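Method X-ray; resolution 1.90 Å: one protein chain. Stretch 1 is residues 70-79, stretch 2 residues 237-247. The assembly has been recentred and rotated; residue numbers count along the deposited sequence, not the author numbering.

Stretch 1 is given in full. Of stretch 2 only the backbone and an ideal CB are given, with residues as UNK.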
# COMPACT_ATOMS: atom_id res chain seq x y z
N PRO A 70 -3.02 -22.82 16.19
CA PRO A 70 -4.17 -22.33 16.96
C PRO A 70 -3.97 -20.92 17.49
O PRO A 70 -4.96 -20.21 17.68
CB PRO A 70 -4.28 -23.30 18.15
CG PRO A 70 -3.37 -24.41 17.88
CD PRO A 70 -2.36 -23.97 16.86
N GLU A 71 -2.72 -20.53 17.75
CA GLU A 71 -2.41 -19.19 18.28
C GLU A 71 -1.24 -18.56 17.54
O GLU A 71 -0.61 -19.21 16.69
CB GLU A 71 -2.10 -19.26 19.78
CG GLU A 71 -3.25 -19.81 20.60
CD GLU A 71 -2.86 -20.14 22.01
OE1 GLU A 71 -3.56 -19.66 22.93
OE2 GLU A 71 -1.84 -20.86 22.19
N ALA A 72 -0.96 -17.30 17.86
CA ALA A 72 0.20 -16.62 17.30
C ALA A 72 1.45 -17.41 17.65
O ALA A 72 1.47 -18.15 18.64
CB ALA A 72 0.30 -15.20 17.81
N VAL A 73 2.48 -17.28 16.81
CA VAL A 73 3.76 -17.98 16.98
C VAL A 73 4.83 -16.92 17.28
O VAL A 73 5.02 -15.96 16.52
CB VAL A 73 4.13 -18.78 15.68
CG1 VAL A 73 5.54 -19.32 15.74
CG2 VAL A 73 3.16 -19.93 15.45
N LYS A 74 5.54 -17.08 18.40
CA LYS A 74 6.66 -16.18 18.69
C LYS A 74 7.63 -16.26 17.53
O LYS A 74 7.94 -17.35 17.05
CB LYS A 74 7.37 -16.59 19.97
CG LYS A 74 8.33 -15.53 20.51
CD LYS A 74 7.55 -14.39 21.16
CE LYS A 74 8.48 -13.31 21.78
NZ LYS A 74 7.80 -12.42 22.81
N GLY A 75 8.11 -15.11 17.04
CA GLY A 75 8.97 -15.14 15.85
C GLY A 75 8.29 -14.85 14.51
O GLY A 75 8.96 -14.69 13.49
N ASP A 76 6.96 -14.78 14.51
CA ASP A 76 6.23 -14.43 13.27
C ASP A 76 5.14 -13.43 13.64
O ASP A 76 4.74 -13.33 14.82
CB ASP A 76 5.61 -15.69 12.60
CG ASP A 76 5.25 -15.50 11.11
OD1 ASP A 76 5.35 -14.37 10.55
OD2 ASP A 76 4.83 -16.50 10.49
N ARG A 77 4.68 -12.65 12.67
CA ARG A 77 3.62 -11.71 12.99
C ARG A 77 2.34 -12.46 13.34
O ARG A 77 2.05 -13.54 12.81
CB ARG A 77 3.41 -10.66 11.86
CG ARG A 77 2.90 -11.21 10.57
CD ARG A 77 3.32 -10.29 9.39
NE ARG A 77 2.90 -8.93 9.57
CZ ARG A 77 3.50 -7.86 9.06
NH1 ARG A 77 4.63 -7.96 8.35
NH2 ARG A 77 3.01 -6.66 9.32
N ALA A 78 1.58 -11.88 14.27
CA ALA A 78 0.24 -12.35 14.58
C ALA A 78 -0.70 -11.93 13.45
O ALA A 78 -0.40 -10.97 12.72
CB ALA A 78 -0.22 -11.68 15.87
N PHE A 79 -1.86 -12.59 13.34
CA PHE A 79 -2.96 -12.05 12.53
C PHE A 79 -3.33 -10.63 13.04
O PHE A 79 -3.39 -10.37 14.25
CB PHE A 79 -4.19 -12.99 12.54
CG PHE A 79 -4.07 -14.17 11.59
CD1 PHE A 79 -4.28 -14.01 10.21
CD2 PHE A 79 -3.77 -15.43 12.07
CE1 PHE A 79 -4.17 -15.11 9.33
CE2 PHE A 79 -3.65 -16.56 11.22
CZ PHE A 79 -3.85 -16.41 9.85
N UNK A 237 0.11 -6.24 21.28
CA UNK A 237 0.03 -7.44 22.07
C UNK A 237 -1.14 -8.30 21.57
O UNK A 237 -2.22 -7.78 21.26
CB UNK A 237 -0.13 -7.10 23.55
N UNK A 238 -0.95 -9.62 21.50
CA UNK A 238 -1.99 -10.56 21.04
C UNK A 238 -3.10 -10.76 22.08
O UNK A 238 -2.85 -10.62 23.27
CB UNK A 238 -1.36 -11.91 20.70
N UNK A 239 -4.31 -11.11 21.61
CA UNK A 239 -5.51 -11.19 22.49
C UNK A 239 -5.43 -12.23 23.61
O UNK A 239 -5.80 -11.94 24.75
CB UNK A 239 -6.74 -11.50 21.64
N UNK A 240 -4.95 -13.43 23.27
CA UNK A 240 -4.96 -14.59 24.15
C UNK A 240 -3.59 -14.97 24.71
O UNK A 240 -3.47 -15.23 25.92
CB UNK A 240 -5.54 -15.79 23.39
N UNK A 241 -2.57 -15.04 23.87
CA UNK A 241 -1.21 -15.30 24.39
C UNK A 241 -0.58 -14.07 25.02
O UNK A 241 0.45 -14.17 25.69
CB UNK A 241 -0.30 -15.81 23.27
N UNK A 242 -1.17 -12.90 24.79
CA UNK A 242 -0.69 -11.64 25.40
C UNK A 242 0.79 -11.34 25.19
O UNK A 242 1.48 -10.89 26.11
CB UNK A 242 -0.96 -11.67 26.90
N UNK A 243 1.29 -11.57 23.98
CA UNK A 243 2.70 -11.31 23.71
C UNK A 243 2.86 -10.38 22.53
O UNK A 243 1.94 -10.24 21.72
CB UNK A 243 3.45 -12.62 23.45
N UNK A 244 4.02 -9.74 22.46
CA UNK A 244 4.48 -9.08 21.24
C UNK A 244 5.31 -10.14 20.59
O UNK A 244 6.23 -10.66 21.22
CB UNK A 244 5.26 -7.78 21.49
N UNK A 245 5.02 -10.48 19.35
CA UNK A 245 5.59 -11.70 18.77
C UNK A 245 6.95 -11.54 18.08
O UNK A 245 7.60 -12.53 17.83
CB UNK A 245 4.60 -12.27 17.76
N UNK A 246 7.37 -10.31 17.78
CA UNK A 246 8.56 -10.10 16.93
C UNK A 246 9.38 -8.90 17.39
O UNK A 246 8.89 -8.07 18.15
CB UNK A 246 8.14 -9.90 15.47
N UNK A 247 10.63 -8.83 16.92
CA UNK A 247 11.49 -7.67 17.05
C UNK A 247 11.53 -6.93 15.69
O UNK A 247 12.10 -7.44 14.72
CB UNK A 247 12.89 -8.08 17.50

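Positions 237 and 239 have nothing of stretch 1 within 5.5 Å of their ideal CB atoms, so almost any residue would fit; they are Lys237 and Leu239.

At 238 the CB points toward stretch 1, 4.7 Å from Ala72 CB and 5.0 Å from Ala78 CB. A small side chain with a methyl, such as alanine, valine or threonine, would suit the space between these alanines. It is Thr238, whose CG2 lies 3.8 Å from Ala72 CB and 3.7 Å from Ala78 CB. Its OG1 turns back on its own stretch, accepting a hydrogen bond from the backbone N of 243 (3.0 Å).

Position 240 has its CB 4.4 Å from Glu71 OE1. Beside a carboxylate a basic or neutral polar side chain is reasonable and an acidic one less so. It is Gln240; its OE1 stays 3.9 Å from Glu71 OE1.

At 241 the CB also points toward stretch 1, 5.1 Å from Glu71 OE1, leaving room for a small or medium polar residue. Thr241 packs its CG2 3.7 Å from Glu71 CD, while its OG1 accepts a 2.7 Å hydrogen bond from Thr238 OG1.

Position 242 points at nothing in stretch 1. Its phi/psi of 53/43 is left-handed, a region where glycine, asparagine or aspartate is commonest; here it is Lys242.

At 243 the CB points toward stretch 1, and the ideal CB of 243 is 4.4 Å from Lys74 NZ. A long, flexible apolar side chain could cover both Ala72 and the chain of Lys74, and an acidic one could meet the amine. Met243 takes the first course: SD touches Lys74 CD at 3.6 Å, and CE reaches Ala72 O at 3.6 Å.

The CB of 244 points away, so its side chain is little restricted. Glu244 contributes through its backbone, its O accepting a 2.8 Å hydrogen bond from Lys74 NZ.

Position 245 is the most demanding. Its ideal CB is only 3.1 Å from Asp76 O, an acceptor that favours a compact donor, serine or threonine. Thr245 donates from OG1 to Asp76 O (2.7 Å), and its CG2 lies 3.9 Å from Ala72 CB. A water also donates to OG1 and accepts from Ala78 N. Thr245 O accepts from Gly75 N (2.7 Å), within the type II turn from Val73 to Asp76.

At 246 the CB lies sideways, 5.0 Å from Gly75 C, where a modest aliphatic group fits. Val246 brings CG1 to 3.5 Å from Asp76 O and 3.8 Å from Arg77 N.

At 247 stretch 1 again offers nothing within 5.5 Å and sets no preference; it is Asp247.

Stretch 2 (237-247) KTLQTKMETVD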
# COMPACT_ATOMS: atom_id res chain seq x y z
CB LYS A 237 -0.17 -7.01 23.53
CG LYS A 237 -0.07 -8.10 24.57
CD LYS A 237 -0.37 -7.52 25.97
CE LYS A 237 -1.82 -7.80 26.38
NZ LYS A 237 -2.13 -7.27 27.73
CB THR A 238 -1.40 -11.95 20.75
OG1 THR A 238 -0.76 -12.44 21.95
CG2 THR A 238 -0.39 -11.90 19.58
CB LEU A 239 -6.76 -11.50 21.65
CG LEU A 239 -7.48 -10.36 20.95
CD1 LEU A 239 -8.64 -10.96 20.12
CD2 LEU A 239 -8.01 -9.35 21.98
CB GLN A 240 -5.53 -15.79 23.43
CG GLN A 240 -6.97 -15.62 23.00
CD GLN A 240 -7.42 -16.84 22.29
OE1 GLN A 240 -6.61 -17.60 21.75
NE2 GLN A 240 -8.72 -17.07 22.28
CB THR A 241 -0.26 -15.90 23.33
OG1 THR A 241 -0.30 -15.11 22.12
CG2 THR A 241 -0.65 -17.32 22.99
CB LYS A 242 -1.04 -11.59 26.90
CG LYS A 242 -2.52 -11.57 27.17
CD LYS A 242 -2.82 -11.52 28.66
CE LYS A 242 -4.31 -11.47 28.88
NZ LYS A 242 -4.98 -12.62 28.20
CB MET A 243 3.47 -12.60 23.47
CG MET A 243 2.97 -13.47 22.35
SD MET A 243 4.07 -14.86 22.05
CE MET A 243 3.09 -15.86 20.94
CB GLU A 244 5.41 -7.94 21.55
CG GLU A 244 4.87 -6.83 22.37
CD GLU A 244 5.91 -5.72 22.51
OE1 GLU A 244 6.19 -5.34 23.67
OE2 GLU A 244 6.46 -5.27 21.45
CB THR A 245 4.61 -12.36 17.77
OG1 THR A 245 4.33 -11.43 16.70
CG2 THR A 245 3.32 -12.77 18.45
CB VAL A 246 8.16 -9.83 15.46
CG1 VAL A 246 7.26 -10.92 14.92
CG2 VAL A 246 7.46 -8.47 15.31
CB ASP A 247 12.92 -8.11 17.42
CG ASP A 247 13.00 -8.69 18.83
OD1 ASP A 247 12.52 -8.00 19.76
OD2 ASP A 247 13.50 -9.81 19.00
O HOH W 1 2.55 -9.32 15.23
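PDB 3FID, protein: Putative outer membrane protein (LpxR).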